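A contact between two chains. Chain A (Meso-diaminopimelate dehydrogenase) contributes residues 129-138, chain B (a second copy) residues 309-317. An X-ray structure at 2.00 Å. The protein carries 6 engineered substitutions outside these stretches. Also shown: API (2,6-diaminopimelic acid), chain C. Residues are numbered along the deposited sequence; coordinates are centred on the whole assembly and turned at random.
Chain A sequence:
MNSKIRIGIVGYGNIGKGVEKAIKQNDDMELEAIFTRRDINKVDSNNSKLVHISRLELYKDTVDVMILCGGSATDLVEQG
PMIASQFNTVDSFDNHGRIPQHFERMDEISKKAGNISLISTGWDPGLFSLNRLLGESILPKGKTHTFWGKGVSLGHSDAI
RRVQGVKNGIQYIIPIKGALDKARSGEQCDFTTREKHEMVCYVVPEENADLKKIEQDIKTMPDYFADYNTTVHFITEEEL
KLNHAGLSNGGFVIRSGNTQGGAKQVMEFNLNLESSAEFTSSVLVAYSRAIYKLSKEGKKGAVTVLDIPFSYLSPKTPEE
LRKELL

Chain A (129-138) SLNRLLGESI
Chain B, residues 309-317: PFSYLSPKT

Contact between a helix of chain A, residues 129-138, and an irregular segment of chain B, residues 309-317, in meso-diaminopimelate dehydrogenase. The strongest link is a salt bridge: Lys316(B) NZ donates to Glu136(A) OE1 at 2.8 Å. The lysine reaches it with chi1 m (-66°) and chi2 to chi4 all t, a fully extended chain beyond CB; the glutamate answers with chi1 between wells at -132°, chi2 t and chi3 70°. Both CA-to-CB bonds point toward the opposing stretch. One water adds a second polar link, donating to Glu136(A) OE1 at 3.2 Å and lying 2.5 Å from Ser314(B) OG, so the same carboxylate oxygen serves both lysine and water. Within chain B, Ser314(B) OG, on a chi1 t rotamer, accepts from Lys316(B) N at 3.0 Å, N-H...O angle 153°, a bond that ties the start of the lysine to the turn before it.

Ser137(A), chi1 m, turns its hydroxyl back on the helix and donates from OG to Leu133(A) O at 3.1 Å. Its OG also lies 3.3 Å from Leu313(B) O, but with the proton committed within the helix this is a close approach across the interface; the CB atoms of Ser137(A) and Leu313(B) are 3.7 Å apart. Here the backbones come close, with 5.5 Å between Ser137(A) CA and Ser314(B) CA, against 6.6 Å between Leu134(A) CA and Phe310(B) CA. The two stretches therefore advance in the same sense, three residues of chain A matching four of chain B.

The chain A backbone is regular helix, phi/psi near -65/-42, with i to i+4 bonds such as Leu134(A) N to Leu130(A) O at 2.9 Å. In chain B, residues 310-313 have helical phi/psi without the regular bonds; Leu313(B) N to Phe310(B) O, 2.9 Å, spans three residues. Ser314(B) then extends at -108/145, Pro315(B) returns to -81/-12, and Lys316(B) extends again at -75/163.

Phe310(B), chi1 m (-77°) and chi2 15°, has the largest covered area, and its CA-to-CB bond points toward the helix. Leu134(A) CD1 sits over one ring face in a CH-pi contact, 4.2 Å from the centroid and 20° off the normal, while Leu130(A) O lies at the ring edge, 3.5 Å from Phe310(B) CD2. Leu130(A), m/t, has its CA-to-CB bond sideways to chain B, but its end comes nearer, with Leu130(A) CD2 3.8 Å from Phe310(B) CD2. Leu133(A), t/p, has its CA-to-CB bond toward chain B: its CD2 is 3.6 Å from Phe310(B) CB and 3.5 Å from Phe310(B) O, and its CD1 is 3.7 Å from Ser314(B) CB. Leu134(A), also t/p, places CD1 3.9 Å from Leu313(B) CD1, the latter leucine being m/t. Between the two stretches 465 Å² is buried, both sides summed. Clear of the contact, Arg132(A) lays one guanidinium face against diaminopimelate, with Arg132(A) CZ 3.4 Å from API C3.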

# COMPACT_ATOMS: atom_id res chain seq x y z
N SER A 129 4.28 -3.20 -6.78
CA SER A 129 5.11 -2.11 -7.30
C SER A 129 4.85 -0.85 -6.48
O SER A 129 5.78 -0.13 -6.11
CB SER A 129 4.76 -1.83 -8.76
OG SER A 129 4.67 -3.03 -9.50
N LEU A 130 3.57 -0.58 -6.22
CA LEU A 130 3.19 0.58 -5.43
C LEU A 130 3.80 0.52 -4.03
O LEU A 130 4.29 1.52 -3.53
CB LEU A 130 1.66 0.67 -5.33
CG LEU A 130 0.96 1.23 -6.57
CD1 LEU A 130 -0.54 0.92 -6.52
CD2 LEU A 130 1.21 2.73 -6.66
N ASN A 131 3.78 -0.65 -3.40
CA ASN A 131 4.34 -0.74 -2.06
C ASN A 131 5.87 -0.71 -2.00
O ASN A 131 6.45 -0.32 -0.98
CB ASN A 131 3.76 -1.95 -1.34
CG ASN A 131 2.31 -1.73 -0.92
OD1 ASN A 131 1.37 -1.97 -1.68
ND2 ASN A 131 2.12 -1.23 0.29
N ARG A 132 6.54 -1.12 -3.07
CA ARG A 132 8.00 -1.03 -3.09
C ARG A 132 8.33 0.46 -3.12
O ARG A 132 9.22 0.93 -2.43
CB ARG A 132 8.60 -1.69 -4.33
CG ARG A 132 8.52 -3.20 -4.33
CD ARG A 132 9.16 -3.76 -5.59
NE ARG A 132 8.69 -5.11 -5.80
CZ ARG A 132 7.90 -5.48 -6.80
NH1 ARG A 132 7.49 -4.61 -7.70
NH2 ARG A 132 7.51 -6.74 -6.87
N LEU A 133 7.60 1.20 -3.95
CA LEU A 133 7.80 2.64 -4.07
C LEU A 133 7.49 3.32 -2.74
O LEU A 133 8.27 4.13 -2.25
CB LEU A 133 6.91 3.22 -5.17
CG LEU A 133 6.91 4.75 -5.29
CD1 LEU A 133 8.35 5.24 -5.41
CD2 LEU A 133 6.09 5.19 -6.50
N LEU A 134 6.35 2.99 -2.16
CA LEU A 134 5.96 3.58 -0.88
C LEU A 134 7.02 3.30 0.18
O LEU A 134 7.49 4.22 0.85
CB LEU A 134 4.60 3.03 -0.43
CG LEU A 134 4.01 3.63 0.85
CD1 LEU A 134 3.69 5.10 0.64
CD2 LEU A 134 2.74 2.88 1.22
N GLY A 135 7.40 2.04 0.33
CA GLY A 135 8.41 1.70 1.32
C GLY A 135 9.67 2.52 1.13
O GLY A 135 10.22 3.07 2.09
N GLU A 136 10.11 2.62 -0.12
CA GLU A 136 11.32 3.36 -0.50
C GLU A 136 11.27 4.85 -0.19
O GLU A 136 12.27 5.46 0.18
CB GLU A 136 11.55 3.19 -1.99
CG GLU A 136 12.94 2.81 -2.38
CD GLU A 136 13.03 2.54 -3.87
OE1 GLU A 136 12.93 3.51 -4.66
OE2 GLU A 136 13.20 1.37 -4.24
N SER A 137 10.09 5.44 -0.37
CA SER A 137 9.91 6.87 -0.15
C SER A 137 9.77 7.25 1.31
O SER A 137 10.30 8.27 1.75
CB SER A 137 8.70 7.37 -0.92
OG SER A 137 8.86 7.14 -2.31
N ILE A 138 9.05 6.43 2.07
CA ILE A 138 8.83 6.72 3.48
C ILE A 138 10.06 6.41 4.32
O ILE A 138 10.37 7.13 5.26
CB ILE A 138 7.63 5.91 4.03
CG1 ILE A 138 6.41 6.11 3.12
CG2 ILE A 138 7.30 6.37 5.44
CD1 ILE A 138 5.95 7.54 3.03
N PRO B 309 -0.52 10.72 -6.18
CA PRO B 309 0.08 9.52 -6.77
C PRO B 309 1.38 9.24 -6.02
O PRO B 309 2.11 10.17 -5.66
CB PRO B 309 0.34 9.92 -8.22
CG PRO B 309 -0.69 10.98 -8.47
CD PRO B 309 -0.66 11.78 -7.20
N PHE B 310 1.68 7.97 -5.80
CA PHE B 310 2.89 7.60 -5.08
C PHE B 310 4.16 8.09 -5.77
O PHE B 310 5.18 8.30 -5.12
CB PHE B 310 2.94 6.08 -4.89
CG PHE B 310 2.04 5.57 -3.80
CD1 PHE B 310 1.02 6.37 -3.27
CD2 PHE B 310 2.19 4.27 -3.31
CE1 PHE B 310 0.18 5.88 -2.28
CE2 PHE B 310 1.35 3.78 -2.31
CZ PHE B 310 0.34 4.58 -1.80
N SER B 311 4.10 8.28 -7.08
CA SER B 311 5.27 8.75 -7.83
C SER B 311 5.79 10.09 -7.28
O SER B 311 6.99 10.35 -7.31
CB SER B 311 4.94 8.92 -9.31
OG SER B 311 3.95 9.93 -9.49
N TYR B 312 4.89 10.93 -6.79
CA TYR B 312 5.30 12.23 -6.25
C TYR B 312 6.12 12.14 -4.96
O TYR B 312 6.77 13.11 -4.58
CB TYR B 312 4.08 13.12 -6.02
CG TYR B 312 3.48 13.71 -7.28
CD1 TYR B 312 2.76 12.92 -8.17
CD2 TYR B 312 3.63 15.07 -7.57
CE1 TYR B 312 2.19 13.47 -9.33
CE2 TYR B 312 3.07 15.62 -8.72
CZ TYR B 312 2.36 14.82 -9.60
OH TYR B 312 1.81 15.37 -10.73
N LEU B 313 6.08 10.99 -4.31
CA LEU B 313 6.80 10.78 -3.05
C LEU B 313 8.27 10.45 -3.26
O LEU B 313 9.05 10.42 -2.31
CB LEU B 313 6.15 9.64 -2.26
CG LEU B 313 4.68 9.77 -1.84
CD1 LEU B 313 4.23 8.44 -1.24
CD2 LEU B 313 4.51 10.91 -0.83
N SER B 314 8.65 10.19 -4.51
CA SER B 314 10.04 9.83 -4.82
C SER B 314 10.84 10.90 -5.55
O SER B 314 10.31 11.64 -6.37
CB SER B 314 10.06 8.54 -5.65
OG SER B 314 11.35 8.29 -6.18
N PRO B 315 12.14 11.00 -5.23
CA PRO B 315 13.01 11.98 -5.88
C PRO B 315 13.47 11.48 -7.25
O PRO B 315 14.02 12.24 -8.04
CB PRO B 315 14.16 12.12 -4.89
CG PRO B 315 14.27 10.74 -4.34
CD PRO B 315 12.82 10.37 -4.09
N LYS B 316 13.24 10.20 -7.51
CA LYS B 316 13.63 9.59 -8.78
C LYS B 316 12.69 10.03 -9.90
O LYS B 316 11.60 10.54 -9.66
CB LYS B 316 13.62 8.07 -8.66
CG LYS B 316 14.68 7.54 -7.71
CD LYS B 316 14.52 6.05 -7.45
CE LYS B 316 15.59 5.55 -6.49
NZ LYS B 316 15.34 4.15 -6.03
N THR B 317 13.13 9.84 -11.15
CA THR B 317 12.31 10.22 -12.29
C THR B 317 11.36 9.09 -12.65
O THR B 317 11.57 7.94 -12.26
CB THR B 317 13.15 10.51 -13.53
OG1 THR B 317 13.71 9.28 -14.00
CG2 THR B 317 14.26 11.49 -13.21
C API C . 11.85 -5.37 -10.88
CA API C . 10.61 -5.98 -10.24
C3 API C . 10.64 -5.78 -8.72
C4 API C . 11.76 -6.62 -8.11
C5 API C . 11.74 -6.46 -6.59
C6 API C . 12.82 -7.35 -5.96
C7 API C . 12.78 -7.19 -4.44
O API C . 12.83 -6.12 -11.05
OXT API C . 11.76 -4.18 -11.28
O3 API C . 12.34 -6.11 -3.99
O4 API C . 13.19 -8.16 -3.75
N API C . 10.53 -7.41 -10.58
N6 API C . 14.15 -7.00 -6.46
O HOH W 1 12.13 6.56 -4.49